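Local coordinates for 70 kDa protein (Xanthomonas sp., PDB 4B2N) that oxidatively cleaves natural rubber with dioxygen as a processive oxygenase carrying two covalently attached c-type hemes, at residues R539-A544 with R626-S631; T570-N575 with P582-T587; M590-I595 with D620-S625. All blocks are in the same frame, centred on the assembly; numbering follows the deposited sequence.

Contact 1. Residues R539-A544 with R626-S631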
loop_
_atom_site.group_PDB
_atom_site.type_symbol
_atom_site.label_atom_id
_atom_site.label_comp_id
_atom_site.label_asym_id
_atom_site.label_seq_id
_atom_site.Cartn_x
_atom_site.Cartn_y
_atom_site.Cartn_z
ATOM N N ARG A 539 1.945 19.825 7.564
ATOM C CA ARG A 539 2.548 20.291 6.325
ATOM C C ARG A 539 1.847 21.524 5.753
ATOM O O ARG A 539 0.839 21.941 6.268
ATOM C CB ARG A 539 2.803 19.162 5.284
ATOM C CG ARG A 539 1.920 17.953 5.356
ATOM C CD ARG A 539 2.181 16.971 4.234
ATOM N NE ARG A 539 1.917 17.406 2.846
ATOM C CZ ARG A 539 1.698 16.543 1.889
ATOM N NH1 ARG A 539 1.588 15.246 2.254
ATOM N NH2 ARG A 539 1.412 16.946 0.626
ATOM N N PRO A 540 2.468 22.197 4.768
ATOM C CA PRO A 540 1.857 23.430 4.282
ATOM C C PRO A 540 0.529 23.072 3.650
ATOM O O PRO A 540 0.430 22.048 2.960
ATOM C CB PRO A 540 2.857 23.908 3.210
ATOM C CG PRO A 540 4.168 23.321 3.629
ATOM C CD PRO A 540 3.793 21.971 4.172
ATOM N N TYR A 541 -0.474 23.919 3.889
ATOM C CA TYR A 541 -1.766 23.718 3.234
ATOM C C TYR A 541 -1.942 24.666 2.042
ATOM O O TYR A 541 -1.316 25.704 1.923
ATOM C CB TYR A 541 -2.874 24.063 4.208
ATOM C CG TYR A 541 -2.860 23.277 5.503
ATOM C CD1 TYR A 541 -2.208 22.021 5.615
ATOM C CD2 TYR A 541 -3.551 23.773 6.621
ATOM C CE1 TYR A 541 -2.180 21.331 6.821
ATOM C CE2 TYR A 541 -3.625 23.045 7.804
ATOM C CZ TYR A 541 -2.974 21.839 7.910
ATOM O OH TYR A 541 -3.040 21.162 9.153
ATOM N N THR A 542 -2.865 24.287 1.195
ATOM C CA THR A 542 -3.480 25.063 0.172
ATOM C C THR A 542 -4.463 26.069 0.824
ATOM O O THR A 542 -4.810 25.887 1.984
ATOM C CB THR A 542 -4.286 23.947 -0.516
ATOM O OG1 THR A 542 -3.572 23.494 -1.664
ATOM C CG2 THR A 542 -5.672 24.293 -0.772
ATOM N N ALA A 543 -4.940 27.097 0.083
ATOM C CA ALA A 543 -6.019 27.984 0.553
ATOM C C ALA A 543 -7.335 27.206 0.526
ATOM O O ALA A 543 -7.452 26.257 -0.214
ATOM C CB ALA A 543 -6.150 29.189 -0.380
ATOM N N ALA A 544 -8.308 27.597 1.340
ATOM C CA ALA A 544 -9.624 27.027 1.332
ATOM C C ALA A 544 -10.245 27.375 -0.032
ATOM O O ALA A 544 -9.771 28.266 -0.759
ATOM C CB ALA A 544 -10.452 27.633 2.491
ATOM N N ARG A 626 -7.314 16.038 11.488
ATOM C CA ARG A 626 -6.878 15.027 10.468
ATOM C C ARG A 626 -5.766 15.567 9.532
ATOM O O ARG A 626 -5.003 14.796 8.935
ATOM C CB ARG A 626 -8.061 14.602 9.559
ATOM C CG ARG A 626 -9.217 13.980 10.312
ATOM C CD ARG A 626 -10.304 13.501 9.266
ATOM N NE ARG A 626 -10.746 12.413 10.005
ATOM C CZ ARG A 626 -10.619 11.135 9.808
ATOM N NH1 ARG A 626 -10.346 10.518 8.615
ATOM N NH2 ARG A 626 -10.984 10.485 10.889
ATOM N N MET A 627 -5.701 16.892 9.411
ATOM C CA MET A 627 -4.680 17.629 8.635
ATOM C C MET A 627 -3.367 17.882 9.349
ATOM O O MET A 627 -2.554 18.698 8.890
ATOM C CB MET A 627 -5.279 18.934 8.093
ATOM C CG MET A 627 -6.309 18.517 7.072
ATOM S SD MET A 627 -7.046 19.804 6.114
ATOM C CE MET A 627 -5.722 20.290 5.108
ATOM N N VAL A 628 -3.169 17.220 10.485
ATOM C CA VAL A 628 -1.887 17.292 11.181
ATOM C C VAL A 628 -1.502 15.863 11.561
ATOM O O VAL A 628 -2.346 15.075 12.002
ATOM C CB VAL A 628 -1.913 18.112 12.497
ATOM C CG1 VAL A 628 -0.571 18.082 13.148
ATOM C CG2 VAL A 628 -2.289 19.565 12.194
ATOM N N TYR A 629 -0.247 15.492 11.358
ATOM C CA TYR A 629 0.115 14.142 11.764
ATOM C C TYR A 629 0.338 14.112 13.280
ATOM O O TYR A 629 1.177 14.858 13.799
ATOM C CB TYR A 629 1.373 13.623 11.087
ATOM C CG TYR A 629 1.563 12.135 11.429
ATOM C CD1 TYR A 629 0.938 11.131 10.657
ATOM C CD2 TYR A 629 2.321 11.746 12.531
ATOM C CE1 TYR A 629 1.087 9.791 10.978
ATOM C CE2 TYR A 629 2.479 10.393 12.854
ATOM C CZ TYR A 629 1.881 9.436 12.075
ATOM O OH TYR A 629 2.020 8.108 12.411
ATOM N N ASN A 630 -0.337 13.183 13.940
ATOM C CA ASN A 630 -0.230 12.997 15.375
ATOM C C ASN A 630 0.342 11.614 15.719
ATOM O O ASN A 630 -0.377 10.583 15.657
ATOM C CB ASN A 630 -1.579 13.167 16.038
ATOM C CG ASN A 630 -1.467 13.143 17.578
ATOM O OD1 ASN A 630 -0.408 12.788 18.148
ATOM N ND2 ASN A 630 -2.533 13.549 18.245
ATOM N N SER A 631 1.615 11.598 16.121
ATOM C CA SER A 631 2.325 10.349 16.488
ATOM C C SER A 631 1.763 9.579 17.709
ATOM O O SER A 631 2.116 8.425 17.928
ATOM C CB SER A 631 3.809 10.641 16.812
ATOM O OG SER A 631 4.515 10.761 15.627
HETATM O O HOH W 1 0.089 17.949 8.042
#
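Tyr541 reaches Met627 in two ways at once: its hydroxyl bonds to the backbone carbonyl, while one face of its ring is covered by the end of the same residue's side chain. The hydrogen bond from Tyr541 OH to Met627 O is short, 2.5 Å. It does not come in on a lone pair. The hydroxyl sits above the carbonyl plane, 58° out of it. A water supplies a second donor to this oxygen, at 2.9 Å from Met627 O. The same water accepts from Arg539 N at 2.7 Å, so the backbone two residues before the tyrosine is tied to the same carbonyl.

The apolar half of the contact is a CH-pi and Met-aromatic arrangement. The Met627 chain runs straight as far as SD and then bends at its last torsion (chi3 70°), which carries the methyl inward over the ring. Met627 CE lies 4.0 Å from the centroid of the Tyr541 ring, almost on the ring normal. SD is also above the face but farther off, 5.0 Å from the centroid. Nearer the phenol end, Met627 CB packs 3.7 Å from Tyr541 CZ. Val628 CG2 lies 3.5 Å from Tyr541 OH.

Met627 is the first residue past helix 620-626, and the chain then goes on to strand 629-630. Tyr629 pairs through its backbone with Trp537 of strand 536-538. Segment 539-544, which follows that strand, thus packs on the joint between helix 620-626 and strand 629-630. The chemistry implies a carbonyl at the helix exit that is gripped by two donors. The hydrogen bond fixes where the phenol end of Tyr541 sits, and the Met627 methyl on the face would probably hinder the ring from turning.

Contact 2. Residues T570-N575 with P582-T587; sequences TAVACN and PFLPCT
Cys574 and Cys586 are joined by a disulfide, with SG to SG at 2.1 Å and a right-handed twist (chi3 89°). The two halves reach it differently. In Cys574 the sulfur stands between the backbone N and the carbonyl carbon (chi1 65°). In Cys586 it lies beside the backbone N, anti to the carbonyl carbon (chi1 -67°).

Next to the bridge, Asn575 N donates to Leu584 O at 2.9 Å. The bond is fairly straight, 162° at the hydrogen. The same oxygen is also approached by Cys574 CA at 3.3 Å in a CH-O contact. A water joins the two segments a second time, accepting from Leu584 N and donating to Asn575 O.

The bridge closes a loop that follows strand 570-571, the edge strand of a three-stranded antiparallel sheet. Within the loop, the Asn575 side chain sets off away from 582-587. Its OD1 accepts from Ser577 N, which makes an Asx turn.

On the sheet side, Val572 and Leu584 cross at about a right angle. Val572 CG1 presses on Leu584 CD1 at 3.4 Å, a tight fit, and both side chains also touch strand 536-538. The Phe583 side chain starts away from 570-575 but its end swings back, bringing CE1 to 3.8 Å from Asn575 O. Pro585 CD covers one face of the Phe583 ring, off centre toward the rim.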
loop_
_atom_site.group_PDB
_atom_site.type_symbol
_atom_site.label_atom_id
_atom_site.label_comp_id
_atom_site.label_asym_id
_atom_site.label_seq_id
_atom_site.Cartn_x
_atom_site.Cartn_y
_atom_site.Cartn_z
ATOM N N THR A 570 5.693 22.156 10.065
ATOM C CA THR A 570 5.754 22.917 11.289
ATOM C C THR A 570 5.482 21.929 12.390
ATOM O O THR A 570 4.467 21.177 12.372
ATOM C CB THR A 570 4.706 24.055 11.210
ATOM O OG1 THR A 570 5.137 24.890 10.141
ATOM C CG2 THR A 570 4.704 24.882 12.443
ATOM N N ALA A 571 6.405 21.859 13.345
ATOM C CA ALA A 571 6.103 21.084 14.573
ATOM C C ALA A 571 4.896 21.662 15.365
ATOM O O ALA A 571 4.603 22.877 15.309
ATOM C CB ALA A 571 7.324 20.960 15.471
ATOM N N VAL A 572 4.189 20.790 16.079
ATOM C CA VAL A 572 3.048 21.182 16.865
ATOM C C VAL A 572 3.107 20.349 18.139
ATOM O O VAL A 572 3.584 19.180 18.143
ATOM C CB VAL A 572 1.755 20.824 16.117
ATOM C CG1 VAL A 572 0.548 21.147 16.961
ATOM C CG2 VAL A 572 1.671 21.511 14.744
ATOM N N ALA A 573 2.627 20.932 19.237
ATOM C CA ALA A 573 2.632 20.225 20.519
ATOM C C ALA A 573 1.341 19.466 20.753
ATOM O O ALA A 573 0.267 19.954 20.386
ATOM C CB ALA A 573 2.870 21.231 21.642
ATOM N N CYS A 574 1.389 18.267 21.332
ATOM C CA CYS A 574 0.099 17.644 21.693
ATOM C C CYS A 574 -0.476 18.425 22.898
ATOM O O CYS A 574 0.286 19.071 23.605
ATOM C CB CYS A 574 0.271 16.163 22.035
ATOM S SG CYS A 574 1.285 15.965 23.521
ATOM N N ASN A 575 -1.782 18.348 23.133
ATOM C CA ASN A 575 -2.414 19.043 24.261
ATOM C C ASN A 575 -3.796 18.413 24.463
ATOM O O ASN A 575 -4.603 18.370 23.502
ATOM C CB ASN A 575 -2.500 20.551 23.958
ATOM C CG ASN A 575 -2.801 21.403 25.197
ATOM O OD1 ASN A 575 -3.614 21.033 26.030
ATOM N ND2 ASN A 575 -2.172 22.564 25.276
ATOM N N PRO A 582 -5.781 23.084 16.032
ATOM C CA PRO A 582 -6.528 21.805 15.964
ATOM C C PRO A 582 -6.430 21.052 17.283
ATOM O O PRO A 582 -5.403 21.138 17.981
ATOM C CB PRO A 582 -5.782 20.990 14.907
ATOM C CG PRO A 582 -4.693 21.875 14.366
ATOM C CD PRO A 582 -4.491 23.029 15.318
ATOM N N PHE A 583 -7.460 20.291 17.586
ATOM C CA PHE A 583 -7.408 19.419 18.748
ATOM C C PHE A 583 -6.522 18.198 18.478
ATOM O O PHE A 583 -6.858 17.383 17.642
ATOM C CB PHE A 583 -8.802 18.964 19.148
ATOM C CG PHE A 583 -8.803 18.077 20.338
ATOM C CD1 PHE A 583 -8.274 18.537 21.561
ATOM C CD2 PHE A 583 -9.337 16.785 20.263
ATOM C CE1 PHE A 583 -8.252 17.711 22.692
ATOM C CE2 PHE A 583 -9.327 15.960 21.388
ATOM C CZ PHE A 583 -8.786 16.422 22.592
ATOM N N LEU A 584 -5.404 18.098 19.201
ATOM C CA LEU A 584 -4.340 17.110 18.970
ATOM C C LEU A 584 -3.944 16.420 20.303
ATOM O O LEU A 584 -2.995 16.838 20.982
ATOM C CB LEU A 584 -3.121 17.793 18.314
ATOM C CG LEU A 584 -3.350 18.376 16.900
ATOM C CD1 LEU A 584 -2.111 19.151 16.485
ATOM C CD2 LEU A 584 -3.590 17.270 15.870
ATOM N N PRO A 585 -4.701 15.404 20.727
ATOM C CA PRO A 585 -4.441 14.850 22.087
ATOM C C PRO A 585 -3.047 14.168 22.262
ATOM O O PRO A 585 -2.437 13.720 21.282
ATOM C CB PRO A 585 -5.624 13.885 22.275
ATOM C CG PRO A 585 -6.014 13.481 20.875
ATOM C CD PRO A 585 -5.905 14.796 20.134
ATOM N N CYS A 586 -2.535 14.160 23.491
ATOM C CA CYS A 586 -1.253 13.542 23.816
ATOM C C CYS A 586 -1.385 12.030 23.930
ATOM O O CYS A 586 -0.392 11.322 24.010
ATOM C CB CYS A 586 -0.688 14.140 25.119
ATOM S SG CYS A 586 -0.218 15.889 24.963
ATOM N N THR A 587 -2.617 11.556 23.965
ATOM C CA THR A 587 -2.933 10.153 24.168
ATOM C C THR A 587 -3.975 9.718 23.223
ATOM O O THR A 587 -4.967 10.464 23.013
ATOM C CB THR A 587 -3.799 9.870 25.415
ATOM O OG1 THR A 587 -4.099 11.073 26.140
ATOM C CG2 THR A 587 -3.180 8.789 26.230
HETATM O O HOH W 2 -4.433 19.767 21.198
#

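Contact 3. Residues M590-I595 with D620-S625; sequences MATIDI and DQQIKS
Asp594 and Gln622 lie against each other as two flat groups, carboxylate on amide, with their planes only 13° apart. They slide past one another in opposite directions, and no direct hydrogen bond joins them. Asp594 OD1 sits over the glutamine chain, 3.2 Å from Gln622 CG. Gln622 is extended beyond CG, which carries its amide past the carboxylate until NE2 meets Ile593 CG2 at 3.7 Å. The polar link is indirect. A water donates to Asp594 OD2 at 2.5 Å. It also donates to Gln622 O, at 3.0 Å.

The second shell fixes both groups. Thr592 OG1 donates to Asp594 OD1 at 2.6 Å, on the syn side and 21° out of the carboxylate plane. Thr592 occupies the N-cap position of helix 593-596, yet its hydroxyl is spent on this side chain and makes no capping bond. Asp594 CG stands between the backbone N and the carbonyl carbon (chi1 64°), which turns the carboxylate back toward the threonine. Its OD2 also forms a salt bridge with Arg626, itself paired with Asp217, and this probably favours the ionised form of Asp594. The amide of Gln622 is held from its own side, with OE1 accepting from Thr619 N just ahead of the helix.

The contact therefore sets the first turn of short helix 593-596 against the side of helix 620-626. Helix 599-607 lies between them in the chain. Trp242 NE1 hydrogen-bonds to Asp594 O, and beyond Arg626 the second helix leads into strand 629-630 of the small antiparallel sheet.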
loop_
_atom_site.group_PDB
_atom_site.type_symbol
_atom_site.label_atom_id
_atom_site.label_comp_id
_atom_site.label_asym_id
_atom_site.label_seq_id
_atom_site.Cartn_x
_atom_site.Cartn_y
_atom_site.Cartn_z
ATOM N N MET A 590 -7.785 10.266 24.347
ATOM C CA MET A 590 -8.667 11.418 24.104
ATOM C C MET A 590 -9.189 11.427 22.647
ATOM O O MET A 590 -9.818 12.401 22.209
ATOM C CB MET A 590 -7.921 12.721 24.368
ATOM C CG MET A 590 -7.422 12.936 25.783
ATOM S SD MET A 590 -8.809 13.408 26.812
ATOM C CE MET A 590 -9.256 15.061 26.249
ATOM N N ALA A 591 -8.954 10.328 21.928
ATOM C CA ALA A 591 -9.411 10.164 20.540
ATOM C C ALA A 591 -10.882 10.496 20.296
ATOM O O ALA A 591 -11.771 10.043 21.003
ATOM C CB ALA A 591 -9.132 8.736 20.113
ATOM N N THR A 592 -11.173 11.250 19.250
ATOM C CA THR A 592 -12.585 11.583 18.945
ATOM C C THR A 592 -13.274 10.500 18.112
ATOM O O THR A 592 -12.648 9.545 17.669
ATOM C CB THR A 592 -12.634 12.905 18.178
ATOM O OG1 THR A 592 -11.626 12.863 17.152
ATOM C CG2 THR A 592 -12.336 14.078 19.130
ATOM N N ILE A 593 -14.564 10.646 17.896
ATOM C CA ILE A 593 -15.329 9.586 17.253
ATOM C C ILE A 593 -14.842 9.235 15.822
ATOM O O ILE A 593 -14.873 8.094 15.430
ATOM C CB ILE A 593 -16.809 9.964 17.279
ATOM C CG1 ILE A 593 -17.663 8.736 17.003
ATOM C CG2 ILE A 593 -17.128 11.163 16.378
ATOM C CD1 ILE A 593 -19.147 9.086 17.077
ATOM N N ASP A 594 -14.394 10.228 15.055
ATOM C CA ASP A 594 -13.893 10.014 13.711
ATOM C C ASP A 594 -12.526 9.259 13.754
ATOM O O ASP A 594 -12.138 8.635 12.795
ATOM C CB ASP A 594 -13.697 11.351 13.001
ATOM C CG ASP A 594 -12.656 12.199 13.660
ATOM O OD1 ASP A 594 -12.831 12.521 14.867
ATOM O OD2 ASP A 594 -11.634 12.537 13.017
ATOM N N ILE A 595 -11.804 9.336 14.867
ATOM C CA ILE A 595 -10.532 8.637 14.933
ATOM C C ILE A 595 -10.755 7.173 15.366
ATOM O O ILE A 595 -10.032 6.262 14.940
ATOM C CB ILE A 595 -9.551 9.346 15.894
ATOM C CG1 ILE A 595 -9.133 10.689 15.332
ATOM C CG2 ILE A 595 -8.342 8.474 16.187
ATOM C CD1 ILE A 595 -8.276 11.522 16.310
ATOM N N ASP A 620 -15.963 19.744 10.841
ATOM C CA ASP A 620 -14.907 20.547 10.277
ATOM C C ASP A 620 -13.820 20.665 11.330
ATOM O O ASP A 620 -12.695 20.821 10.964
ATOM C CB ASP A 620 -15.415 21.921 9.859
ATOM C CG ASP A 620 -16.392 21.855 8.675
ATOM O OD1 ASP A 620 -16.257 20.920 7.843
ATOM O OD2 ASP A 620 -17.294 22.730 8.598
ATOM N N GLN A 621 -14.168 20.641 12.622
ATOM C CA GLN A 621 -13.094 20.706 13.631
ATOM C C GLN A 621 -12.240 19.413 13.615
ATOM O O GLN A 621 -11.013 19.458 13.770
ATOM C CB GLN A 621 -13.633 21.028 15.080
ATOM C CG GLN A 621 -13.676 22.546 15.485
ATOM C CD GLN A 621 -12.305 23.387 15.469
ATOM O OE1 GLN A 621 -11.215 22.909 15.881
ATOM N NE2 GLN A 621 -12.395 24.673 15.020
ATOM N N GLN A 622 -12.882 18.278 13.381
ATOM C CA GLN A 622 -12.122 17.018 13.256
ATOM C C GLN A 622 -11.247 17.036 12.023
ATOM O O GLN A 622 -10.095 16.526 12.053
ATOM C CB GLN A 622 -13.080 15.802 13.247
ATOM C CG GLN A 622 -13.758 15.563 14.606
ATOM C CD GLN A 622 -15.089 14.783 14.502
ATOM O OE1 GLN A 622 -15.555 14.407 13.415
ATOM N NE2 GLN A 622 -15.700 14.520 15.667
ATOM N N ILE A 623 -11.729 17.683 10.954
ATOM C CA ILE A 623 -10.954 17.772 9.699
ATOM C C ILE A 623 -9.654 18.518 10.044
ATOM O O ILE A 623 -8.582 18.097 9.633
ATOM C CB ILE A 623 -11.811 18.409 8.587
ATOM C CG1 ILE A 623 -12.853 17.402 8.168
ATOM C CG2 ILE A 623 -10.991 18.873 7.374
ATOM C CD1 ILE A 623 -13.909 18.043 7.309
ATOM N N LYS A 624 -9.734 19.548 10.896
ATOM C CA LYS A 624 -8.541 20.309 11.218
ATOM C C LYS A 624 -7.516 19.430 11.875
ATOM O O LYS A 624 -6.319 19.527 11.581
ATOM C CB LYS A 624 -8.837 21.583 12.078
ATOM C CG LYS A 624 -9.441 22.691 11.249
ATOM C CD LYS A 624 -9.736 23.993 12.005
ATOM C CE LYS A 624 -8.462 24.480 12.736
ATOM N NZ LYS A 624 -8.689 25.866 13.308
ATOM N N SER A 625 -7.952 18.533 12.719
ATOM C CA SER A 625 -7.004 17.620 13.353
ATOM C C SER A 625 -6.470 16.556 12.378
ATOM O O SER A 625 -5.319 16.203 12.435
ATOM C CB SER A 625 -7.723 16.963 14.513
ATOM O OG SER A 625 -8.150 17.962 15.456
HETATM O O HOH W 3 -9.870 14.111 13.882
#

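Overall arrangement
The three contacts lie on the same side of the chain's centre, with their own centres about 12 to 13 Å apart. Contact 1 spans the longest separation in sequence, and contacts 2 and 3 follow one another between its two segments. Contacts 1 and 2 share the antiparallel sheet ordered 570-571, 536-538, 629-630. Asn630 probably bonds to Pro585 between them. Contact 3 joins contact 1 through helix 620-626, whose last residue, Arg626, belongs to contact 1. It meets contact 2 where Ser625 probably bonds to Phe583. Together they tie the sheet, the disulfide loop and two helices into one unit, away from the annotated heme sites.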